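Local coordinates for 11S globulin (Wrightia tinctoria, PDB 5WXU), which probably serves as a nutrient reservoir in the seed and binds the plant hormone auxin, indole-3-acetic acid, at residues I58-G63 with R255-R260; V159-A164 with Y321-L326; I325-Q330 with T410-K415. All coordinates share one frame; numbering follows the deposited sequence.

Interactions 2 and 3 are neighbours, their centres 8 Å apart, and they share Ile325 and Leu326 on helix 325-329. One side of this short helix meets a strand of the N-terminal cupin domain, while Leu326, Arg327 and the residue after the helix, Gln330, meet the loop 410-415 within the C-terminal cupin domain. A phosphate, probably from the crystallisation liquor, is bonded by Tyr321 and Lys415 and weakly by Arg413. Interaction 1 stands apart, centred 28 Å from interaction 2 and 33 Å from interaction 3, yet its strand 56-60 belongs to the same antiparallel sheet as the strand 158-162 used in interaction 2. All three lie away from the auxin sites.

Interaction 1: I58-G63 with R255-R260; sequences IQHEAG and RGYMVR
Glu61 and Ala62, in the turn of a tight beta hairpin, carry most of the polar contact. Glu61 N donates to Arg255 O at 2.8 Å with an N-H...O angle of 158°, and Ala62 N donates to Met258 O at 3.0 Å, in both cases from above the carbonyl plane. The Glu61 side chain, extended beyond CG, reaches back to 255-260, where Arg260 N meets the anti lone pair of Glu61 OE1 in a nearly straight bond of 2.9 Å (177°). Glu61 OE1 also lies 2.6 Å from the O of a water that accepts from Arg255 NH1. Glu61 and Arg255 run side by side, but carboxylate and guanidinium stand 83° apart, linked through the water and not by a direct salt bridge.

On the apolar side the extended Met258 chain passes obliquely beside the His60 ring, Met258 CG 3.6 Å from His60 CD2. Met258 SD comes within 3.6 Å of Gly63 CA, where a beta carbon would collide. A beta carbon on Gly256 would likewise run into His60 CA, and the backbone angles of both glycines also call for that residue. Ala62 CB lies over one face of the Arg260 guanidinium.

Further out, Ser65 hydrogen-bonds His60 NE2, and salt bridges join Arg260 to Glu88 and Arg255 to Asp253. Arg255 NH2 also reaches Asn436 O of a second subunit.

His60 N donates to Gly63 O at 2.8 Å, closing the hairpin between strands 56-60 and 63-67. Strand 258-260 pairs antiparallel with strand 91-98 of the other sheet, so the contact joins the two sheets of the N-terminal cupin domain; Met258 packs toward strand 80-87, while Tyr257 meets the rings of Trp222 and Phe201.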
loop_
_atom_site.group_PDB
_atom_site.type_symbol
_atom_site.label_atom_id
_atom_site.label_comp_id
_atom_site.label_asym_id
_atom_site.label_seq_id
_atom_site.Cartn_x
_atom_site.Cartn_y
_atom_site.Cartn_z
ATOM N N ILE B 58 37.986 16.806 13.762
ATOM C CA ILE B 58 37.554 17.641 14.869
ATOM C C ILE B 58 37.813 16.937 16.174
ATOM O O ILE B 58 37.275 15.815 16.440
ATOM C CB ILE B 58 36.077 17.959 14.779
ATOM C CG1 ILE B 58 35.774 18.652 13.438
ATOM C CG2 ILE B 58 35.633 18.801 15.963
ATOM C CD1 ILE B 58 34.305 18.643 13.132
ATOM N N GLN B 59 38.575 17.613 17.038
ATOM C CA GLN B 59 38.811 17.134 18.403
ATOM C C GLN B 59 37.755 17.443 19.455
ATOM O O GLN B 59 37.294 18.570 19.607
ATOM C CB GLN B 59 40.125 17.748 18.941
ATOM C CG GLN B 59 41.355 17.004 18.520
ATOM C CD GLN B 59 41.393 15.587 19.072
ATOM O OE1 GLN B 59 40.861 15.255 20.147
ATOM N NE2 GLN B 59 41.979 14.735 18.306
ATOM N N HIS B 60 37.415 16.470 20.250
ATOM C CA HIS B 60 36.616 16.742 21.415
ATOM C C HIS B 60 37.389 16.349 22.645
ATOM O O HIS B 60 38.435 15.697 22.543
ATOM C CB HIS B 60 35.253 15.945 21.328
ATOM C CG HIS B 60 34.631 15.972 19.955
ATOM N ND1 HIS B 60 34.022 17.094 19.437
ATOM C CD2 HIS B 60 34.532 15.014 18.991
ATOM C CE1 HIS B 60 33.628 16.847 18.198
ATOM N NE2 HIS B 60 33.940 15.605 17.893
ATOM N N GLU B 61 36.800 16.567 23.801
ATOM C CA GLU B 61 37.410 16.121 25.019
ATOM C C GLU B 61 37.585 14.618 25.056
ATOM O O GLU B 61 38.644 14.123 25.447
ATOM C CB GLU B 61 36.554 16.517 26.187
ATOM C CG GLU B 61 37.036 15.951 27.487
ATOM C CD GLU B 61 36.271 16.384 28.663
ATOM O OE1 GLU B 61 35.154 15.881 28.908
ATOM O OE2 GLU B 61 36.854 17.188 29.418
ATOM N N ALA B 62 36.546 13.888 24.608
ATOM C CA ALA B 62 36.447 12.473 24.766
ATOM C C ALA B 62 36.378 11.687 23.446
ATOM O O ALA B 62 35.857 10.561 23.407
ATOM C CB ALA B 62 35.296 12.132 25.662
ATOM N N GLY B 63 36.973 12.236 22.429
ATOM C CA GLY B 63 37.091 11.565 21.161
ATOM C C GLY B 63 37.319 12.565 20.080
ATOM O O GLY B 63 37.659 13.701 20.380
ATOM N N ARG B 255 34.275 21.588 26.016
ATOM C CA ARG B 255 34.651 20.164 25.892
ATOM C C ARG B 255 34.398 19.567 24.503
ATOM O O ARG B 255 34.704 18.386 24.261
ATOM C CB ARG B 255 33.908 19.376 26.935
ATOM C CG ARG B 255 34.376 19.708 28.364
ATOM C CD ARG B 255 33.594 19.019 29.409
ATOM N NE ARG B 255 32.175 19.402 29.367
ATOM C CZ ARG B 255 31.169 18.692 29.866
ATOM N NH1 ARG B 255 31.350 17.535 30.503
ATOM N NH2 ARG B 255 29.956 19.142 29.719
ATOM N N GLY B 256 33.864 20.342 23.589
ATOM C CA GLY B 256 33.509 19.801 22.290
ATOM C C GLY B 256 32.194 19.038 22.452
ATOM O O GLY B 256 31.339 19.360 23.291
ATOM N N TYR B 257 32.023 18.030 21.608
ATOM C CA TYR B 257 30.715 17.349 21.533
ATOM C C TYR B 257 30.785 15.900 21.911
ATOM O O TYR B 257 29.841 15.128 21.694
ATOM C CB TYR B 257 30.156 17.529 20.110
ATOM C CG TYR B 257 29.899 18.962 19.779
ATOM C CD1 TYR B 257 30.869 19.767 19.248
ATOM C CD2 TYR B 257 28.690 19.529 20.086
ATOM C CE1 TYR B 257 30.602 21.113 19.040
ATOM C CE2 TYR B 257 28.404 20.843 19.826
ATOM C CZ TYR B 257 29.353 21.626 19.275
ATOM O OH TYR B 257 29.013 22.955 19.058
ATOM N N MET B 258 31.907 15.485 22.510
ATOM C CA MET B 258 32.016 14.198 23.166
ATOM C C MET B 258 32.675 14.492 24.513
ATOM O O MET B 258 33.760 15.099 24.516
ATOM C CB MET B 258 32.876 13.189 22.405
ATOM C CG MET B 258 32.460 12.865 20.988
ATOM S SD MET B 258 33.639 11.748 20.248
ATOM C CE MET B 258 33.059 11.612 18.541
ATOM N N VAL B 259 31.979 14.200 25.588
ATOM C CA VAL B 259 32.454 14.513 26.956
ATOM C C VAL B 259 32.730 13.272 27.789
ATOM O O VAL B 259 32.044 12.225 27.709
ATOM C CB VAL B 259 31.482 15.409 27.677
ATOM C CG1 VAL B 259 31.234 16.665 26.854
ATOM C CG2 VAL B 259 30.166 14.709 28.027
ATOM N N ARG B 260 33.728 13.383 28.673
ATOM C CA ARG B 260 34.079 12.303 29.550
ATOM C C ARG B 260 33.162 12.220 30.707
ATOM O O ARG B 260 32.917 13.201 31.359
ATOM C CB ARG B 260 35.478 12.515 30.117
ATOM C CG ARG B 260 35.871 11.377 31.069
ATOM C CD ARG B 260 37.342 10.993 30.927
ATOM N NE ARG B 260 37.585 10.364 29.626
ATOM C CZ ARG B 260 38.235 10.909 28.589
ATOM N NH1 ARG B 260 38.768 12.139 28.648
ATOM N NH2 ARG B 260 38.358 10.203 27.462
HETATM O O HOH W 1 33.794 16.110 31.063
#

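Interaction 2: V159-A164 with Y321-L326; sequences VIALPA and YNLPIL. With PO4 (phosphate ion), chain O.
The end of strand 158-162 faces the first turn of helix 325-329 with no hydrogen bond between the segments, the nearest alpha carbons, Ala161 CA and Leu326 CA, being 7.2 Å apart. Ala161 is at the centre of the contact. Its methyl group points at 321-326 and is met by three branched side chains: Leu326 CD2 comes to 3.8 Å of Ala161 CB, Ile325 CG2 to 4.0 Å of the same atom, and Leu323 CD2 lies a little farther off. Ile325 holds CG1 anti to its backbone N (chi1 -163°), which puts CG2 in the crowded position between N and the carbonyl carbon. From there CG2 meets Ala161, while Ile325 CD1 at the end of the other branch reaches Pro163 CG at 4.1 Å, the two side chains crossing at about a right angle.

This is one place where the two cupin domains of the subunit meet. Strand 158-162 lies between strands 102-108 and 296-298 in an N-terminal sheet, and helix 325-329 connects strands 313-318 and 332-338 of the C-terminal domain. Leu329 of that helix also touches Ala161 and Pro163, and Leu318 touches both Leu323 and Leu326. Ala161 O is buried here without a polar partner in the model.

At the far end of 321-326, Tyr321 binds a phosphate that probably came from the crystallisation liquor. Tyr321 OH donates to phosphate O1, which sits in the ring plane, at a very short 2.4 Å. Thr289 of a third subunit also binds this ion, and Arg413 makes a cation-pi contact with the tyrosine ring.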
loop_
_atom_site.group_PDB
_atom_site.type_symbol
_atom_site.label_atom_id
_atom_site.label_comp_id
_atom_site.label_asym_id
_atom_site.label_seq_id
_atom_site.Cartn_x
_atom_site.Cartn_y
_atom_site.Cartn_z
ATOM N N VAL B 159 24.616 -2.361 12.294
ATOM C CA VAL B 159 24.320 -1.330 11.387
ATOM C C VAL B 159 23.046 -0.772 11.938
ATOM O O VAL B 159 22.060 -1.489 12.103
ATOM C CB VAL B 159 24.119 -1.824 9.963
ATOM C CG1 VAL B 159 23.749 -0.673 9.074
ATOM C CG2 VAL B 159 25.382 -2.454 9.429
ATOM N N ILE B 160 23.036 0.532 12.178
ATOM C CA ILE B 160 21.925 1.202 12.857
ATOM C C ILE B 160 21.327 2.204 11.870
ATOM O O ILE B 160 22.051 2.923 11.211
ATOM C CB ILE B 160 22.438 2.027 14.077
ATOM C CG1 ILE B 160 23.230 1.169 15.074
ATOM C CG2 ILE B 160 21.347 2.759 14.828
ATOM C CD1 ILE B 160 24.428 1.890 15.681
ATOM N N ALA B 161 20.014 2.278 11.799
ATOM C CA ALA B 161 19.329 3.092 10.854
ATOM C C ALA B 161 18.528 4.109 11.549
ATOM O O ALA B 161 17.616 3.743 12.341
ATOM C CB ALA B 161 18.392 2.213 9.980
ATOM N N LEU B 162 18.756 5.385 11.245
ATOM C CA LEU B 162 17.975 6.462 11.902
ATOM C C LEU B 162 17.408 7.475 10.936
ATOM O O LEU B 162 18.100 7.938 10.036
ATOM C CB LEU B 162 18.895 7.215 12.864
ATOM C CG LEU B 162 19.402 6.415 14.082
ATOM C CD1 LEU B 162 20.421 7.128 14.951
ATOM C CD2 LEU B 162 18.254 5.998 14.946
ATOM N N PRO B 163 16.144 7.889 11.114
ATOM C CA PRO B 163 15.586 8.933 10.296
ATOM C C PRO B 163 16.187 10.302 10.566
ATOM O O PRO B 163 16.687 10.622 11.690
ATOM C CB PRO B 163 14.089 8.930 10.678
ATOM C CG PRO B 163 13.894 7.604 11.322
ATOM C CD PRO B 163 15.139 7.311 12.016
ATOM N N ALA B 164 15.944 11.173 9.597
ATOM C CA ALA B 164 16.151 12.607 9.770
ATOM C C ALA B 164 15.277 13.133 10.874
ATOM O O ALA B 164 14.126 12.692 11.055
ATOM C CB ALA B 164 15.879 13.406 8.489
ATOM N N TYR B 321 13.542 -6.396 3.780
ATOM C CA TYR B 321 13.022 -7.728 4.092
ATOM C C TYR B 321 13.549 -8.292 5.421
ATOM O O TYR B 321 13.156 -9.364 5.885
ATOM C CB TYR B 321 13.280 -8.699 2.971
ATOM C CG TYR B 321 12.510 -8.420 1.740
ATOM C CD1 TYR B 321 11.142 -8.646 1.689
ATOM C CD2 TYR B 321 13.147 -8.060 0.586
ATOM C CE1 TYR B 321 10.436 -8.427 0.520
ATOM C CE2 TYR B 321 12.456 -7.838 -0.587
ATOM C CZ TYR B 321 11.104 -8.042 -0.615
ATOM O OH TYR B 321 10.396 -7.812 -1.792
ATOM N N ASN B 322 14.484 -7.562 6.034
ATOM C CA ASN B 322 15.162 -7.881 7.265
ATOM C C ASN B 322 14.803 -6.854 8.314
ATOM O O ASN B 322 14.342 -7.165 9.376
ATOM C CB ASN B 322 16.727 -7.951 7.105
ATOM C CG ASN B 322 17.178 -8.682 5.832
ATOM O OD1 ASN B 322 18.124 -8.243 5.034
ATOM N ND2 ASN B 322 16.517 -9.831 5.601
ATOM N N LEU B 323 15.026 -5.602 7.996
ATOM C CA LEU B 323 14.865 -4.536 8.950
ATOM C C LEU B 323 13.839 -3.550 8.389
ATOM O O LEU B 323 14.136 -2.779 7.500
ATOM C CB LEU B 323 16.234 -3.828 9.154
ATOM C CG LEU B 323 16.372 -2.626 10.092
ATOM C CD1 LEU B 323 15.873 -3.004 11.461
ATOM C CD2 LEU B 323 17.760 -2.053 10.088
ATOM N N PRO B 324 12.624 -3.485 8.979
ATOM C CA PRO B 324 11.526 -2.775 8.382
ATOM C C PRO B 324 11.696 -1.317 8.143
ATOM O O PRO B 324 11.262 -0.807 7.114
ATOM C CB PRO B 324 10.327 -3.031 9.357
ATOM C CG PRO B 324 10.720 -4.187 10.090
ATOM C CD PRO B 324 12.195 -4.373 10.057
ATOM N N ILE B 325 12.379 -0.633 9.064
ATOM C CA ILE B 325 12.564 0.843 8.964
ATOM C C ILE B 325 13.339 1.262 7.706
ATOM O O ILE B 325 13.192 2.374 7.219
ATOM C CB ILE B 325 13.214 1.419 10.241
ATOM C CG1 ILE B 325 13.003 2.927 10.297
ATOM C CG2 ILE B 325 14.637 0.961 10.412
ATOM C CD1 ILE B 325 13.483 3.535 11.616
ATOM N N LEU B 326 14.100 0.330 7.158
ATOM C CA LEU B 326 14.794 0.601 5.891
ATOM C C LEU B 326 13.901 0.891 4.721
ATOM O O LEU B 326 14.278 1.600 3.809
ATOM C CB LEU B 326 15.747 -0.522 5.528
ATOM C CG LEU B 326 16.948 -0.779 6.475
ATOM C CD1 LEU B 326 17.806 -1.936 6.031
ATOM C CD2 LEU B 326 17.818 0.471 6.689
HETATM P P PO4 O . 12.335 -7.132 -4.637
HETATM O O1 PO4 O . 11.345 -6.551 -3.648
HETATM O O2 PO4 O . 13.771 -6.896 -4.309
HETATM O O3 PO4 O . 11.968 -8.617 -4.531
HETATM O O4 PO4 O . 11.983 -6.521 -5.991
#

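Interaction 3: I325-Q330 with T410-K415; sequences ILRKLQ and TNDRAK. With PO4 (phosphate ion), chain O.
The tight part of this contact is centred on Asp412. Asp412 CB abuts Leu326 O at 3.3 Å, and chi1 73°, with CG between backbone N and carbonyl carbon, brings OD2 to Arg327. Asp412 OD2 approaches the edge of the Arg327 guanidinium in its plane, 3.2 Å from Arg327 CD and 3.6 Å from Arg327 NH1, a salt bridge; Ser320 OG hydrogen-bonds the same oxygen. The backbone is close too where phi turns positive as the helix ends, Gln330 O lying 3.2 Å from Asn411 CA.

Looser is the tip of the Gln330 side chain, which meets Asn411 through a water that donates to both Gln330 OE1 and Asn411 OD1; Asn351 takes the amide of Asn411. The solvent side is at Arg327, whose exposed chain, bent at chi2, lays its guanidinium flat on that of Arg413, centres 4.0 Å apart and planes at 17°, with Arg327 NH1 over the middle of the Arg413 guanidinium.

Beyond the stack, Lys415 NZ donates to phosphate O2 at 2.7 Å, and Arg413 NH1 makes only a weak bond to O1. An alanine in place of Arg413 removes the guanidinium and with it the stack and the NE bond to Ser320, and would probably leave Arg327 less firmly held. Two like charges lie face to face here, and Asp412, and in this crystal the phosphate, probably offset part of their repulsion.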
loop_
_atom_site.group_PDB
_atom_site.type_symbol
_atom_site.label_atom_id
_atom_site.label_comp_id
_atom_site.label_asym_id
_atom_site.label_seq_id
_atom_site.Cartn_x
_atom_site.Cartn_y
_atom_site.Cartn_z
ATOM N N ILE B 325 12.379 -0.633 9.064
ATOM C CA ILE B 325 12.564 0.843 8.964
ATOM C C ILE B 325 13.339 1.262 7.706
ATOM O O ILE B 325 13.192 2.374 7.219
ATOM C CB ILE B 325 13.214 1.419 10.241
ATOM C CG1 ILE B 325 13.003 2.927 10.297
ATOM C CG2 ILE B 325 14.637 0.961 10.412
ATOM C CD1 ILE B 325 13.483 3.535 11.616
ATOM N N LEU B 326 14.100 0.330 7.158
ATOM C CA LEU B 326 14.794 0.601 5.891
ATOM C C LEU B 326 13.901 0.891 4.721
ATOM O O LEU B 326 14.278 1.600 3.809
ATOM C CB LEU B 326 15.747 -0.522 5.528
ATOM C CG LEU B 326 16.948 -0.779 6.475
ATOM C CD1 LEU B 326 17.806 -1.936 6.031
ATOM C CD2 LEU B 326 17.818 0.471 6.689
ATOM N N ARG B 327 12.658 0.387 4.753
ATOM C CA ARG B 327 11.723 0.700 3.690
ATOM C C ARG B 327 11.389 2.177 3.658
ATOM O O ARG B 327 11.406 2.781 2.610
ATOM C CB ARG B 327 10.438 -0.106 3.906
ATOM C CG ARG B 327 9.345 0.110 2.895
ATOM C CD ARG B 327 9.643 -0.635 1.665
ATOM N NE ARG B 327 8.530 -0.650 0.731
ATOM C CZ ARG B 327 8.664 -0.969 -0.552
ATOM N NH1 ARG B 327 9.858 -1.295 -1.041
ATOM N NH2 ARG B 327 7.615 -0.942 -1.358
ATOM N N LYS B 328 11.187 2.798 4.819
ATOM C CA LYS B 328 10.878 4.249 4.953
ATOM C C LYS B 328 12.115 5.073 4.566
ATOM O O LYS B 328 12.016 6.097 3.873
ATOM C CB LYS B 328 10.562 4.519 6.434
ATOM C CG LYS B 328 10.460 5.972 6.951
ATOM C CD LYS B 328 10.282 5.971 8.485
ATOM C CE LYS B 328 10.448 7.350 9.141
ATOM N NZ LYS B 328 9.302 8.277 8.874
ATOM N N LEU B 329 13.268 4.567 4.963
ATOM C CA LEU B 329 14.532 5.294 4.762
ATOM C C LEU B 329 15.120 5.189 3.366
ATOM O O LEU B 329 15.985 5.999 3.001
ATOM C CB LEU B 329 15.534 4.898 5.843
ATOM C CG LEU B 329 15.156 5.174 7.297
ATOM C CD1 LEU B 329 16.394 4.838 8.117
ATOM C CD2 LEU B 329 14.714 6.629 7.468
ATOM N N GLN B 330 14.712 4.176 2.610
ATOM C CA GLN B 330 15.199 3.910 1.240
ATOM C C GLN B 330 16.730 3.740 1.261
ATOM O O GLN B 330 17.428 4.279 0.430
ATOM C CB GLN B 330 14.802 5.045 0.296
ATOM C CG GLN B 330 13.298 5.320 0.446
ATOM C CD GLN B 330 12.728 6.021 -0.751
ATOM O OE1 GLN B 330 13.383 6.843 -1.345
ATOM N NE2 GLN B 330 11.473 5.708 -1.090
ATOM N N THR B 410 22.072 3.283 -1.764
ATOM C CA THR B 410 21.049 4.361 -1.730
ATOM C C THR B 410 19.682 3.911 -2.309
ATOM O O THR B 410 19.004 4.660 -3.049
ATOM C CB THR B 410 21.504 5.618 -2.457
ATOM O OG1 THR B 410 21.845 5.312 -3.821
ATOM C CG2 THR B 410 22.684 6.242 -1.857
ATOM N N ASN B 411 19.277 2.746 -1.886
ATOM C CA ASN B 411 17.908 2.367 -2.151
ATOM C C ASN B 411 17.537 1.248 -1.173
ATOM O O ASN B 411 18.327 0.463 -0.693
ATOM C CB ASN B 411 17.714 1.978 -3.641
ATOM C CG ASN B 411 16.384 2.513 -4.231
ATOM O OD1 ASN B 411 15.488 3.014 -3.484
ATOM N ND2 ASN B 411 16.260 2.441 -5.568
ATOM N N ASP B 412 16.275 1.192 -0.868
ATOM C CA ASP B 412 16.011 -0.017 -0.149
ATOM C C ASP B 412 15.846 -1.031 -1.316
ATOM O O ASP B 412 15.737 -0.716 -2.585
ATOM C CB ASP B 412 14.984 -0.003 1.001
ATOM C CG ASP B 412 13.622 0.089 0.520
ATOM O OD1 ASP B 412 13.471 1.018 -0.298
ATOM O OD2 ASP B 412 12.765 -0.751 0.931
ATOM N N ARG B 413 16.044 -2.202 -0.876
ATOM C CA ARG B 413 16.107 -3.341 -1.757
ATOM C C ARG B 413 17.043 -3.144 -2.931
ATOM O O ARG B 413 16.728 -3.486 -4.076
ATOM C CB ARG B 413 14.703 -3.788 -2.204
ATOM C CG ARG B 413 13.832 -4.153 -0.970
ATOM C CD ARG B 413 12.411 -4.469 -1.369
ATOM N NE ARG B 413 11.580 -4.419 -0.198
ATOM C CZ ARG B 413 10.263 -4.556 -0.211
ATOM N NH1 ARG B 413 9.631 -4.817 -1.347
ATOM N NH2 ARG B 413 9.600 -4.462 0.936
ATOM N N ALA B 414 18.218 -2.588 -2.624
ATOM C CA ALA B 414 19.244 -2.423 -3.613
ATOM C C ALA B 414 19.641 -3.807 -4.180
ATOM O O ALA B 414 19.787 -4.753 -3.465
ATOM C CB ALA B 414 20.419 -1.750 -2.992
ATOM N N LYS B 415 19.794 -3.879 -5.491
ATOM C CA LYS B 415 20.132 -5.141 -6.143
ATOM C C LYS B 415 21.267 -4.871 -7.119
ATOM O O LYS B 415 21.441 -3.725 -7.575
ATOM C CB LYS B 415 18.965 -5.712 -6.896
ATOM C CG LYS B 415 17.978 -6.472 -6.014
ATOM C CD LYS B 415 16.667 -6.755 -6.763
ATOM C CE LYS B 415 15.744 -5.541 -6.905
ATOM N NZ LYS B 415 15.058 -5.005 -5.674
HETATM P P PO4 O . 12.335 -7.132 -4.637
HETATM O O1 PO4 O . 11.345 -6.551 -3.648
HETATM O O2 PO4 O . 13.771 -6.896 -4.309
HETATM O O3 PO4 O . 11.968 -8.617 -4.531
HETATM O O4 PO4 O . 11.983 -6.521 -5.991
HETATM O O HOH W 2 15.408 5.731 -3.202
#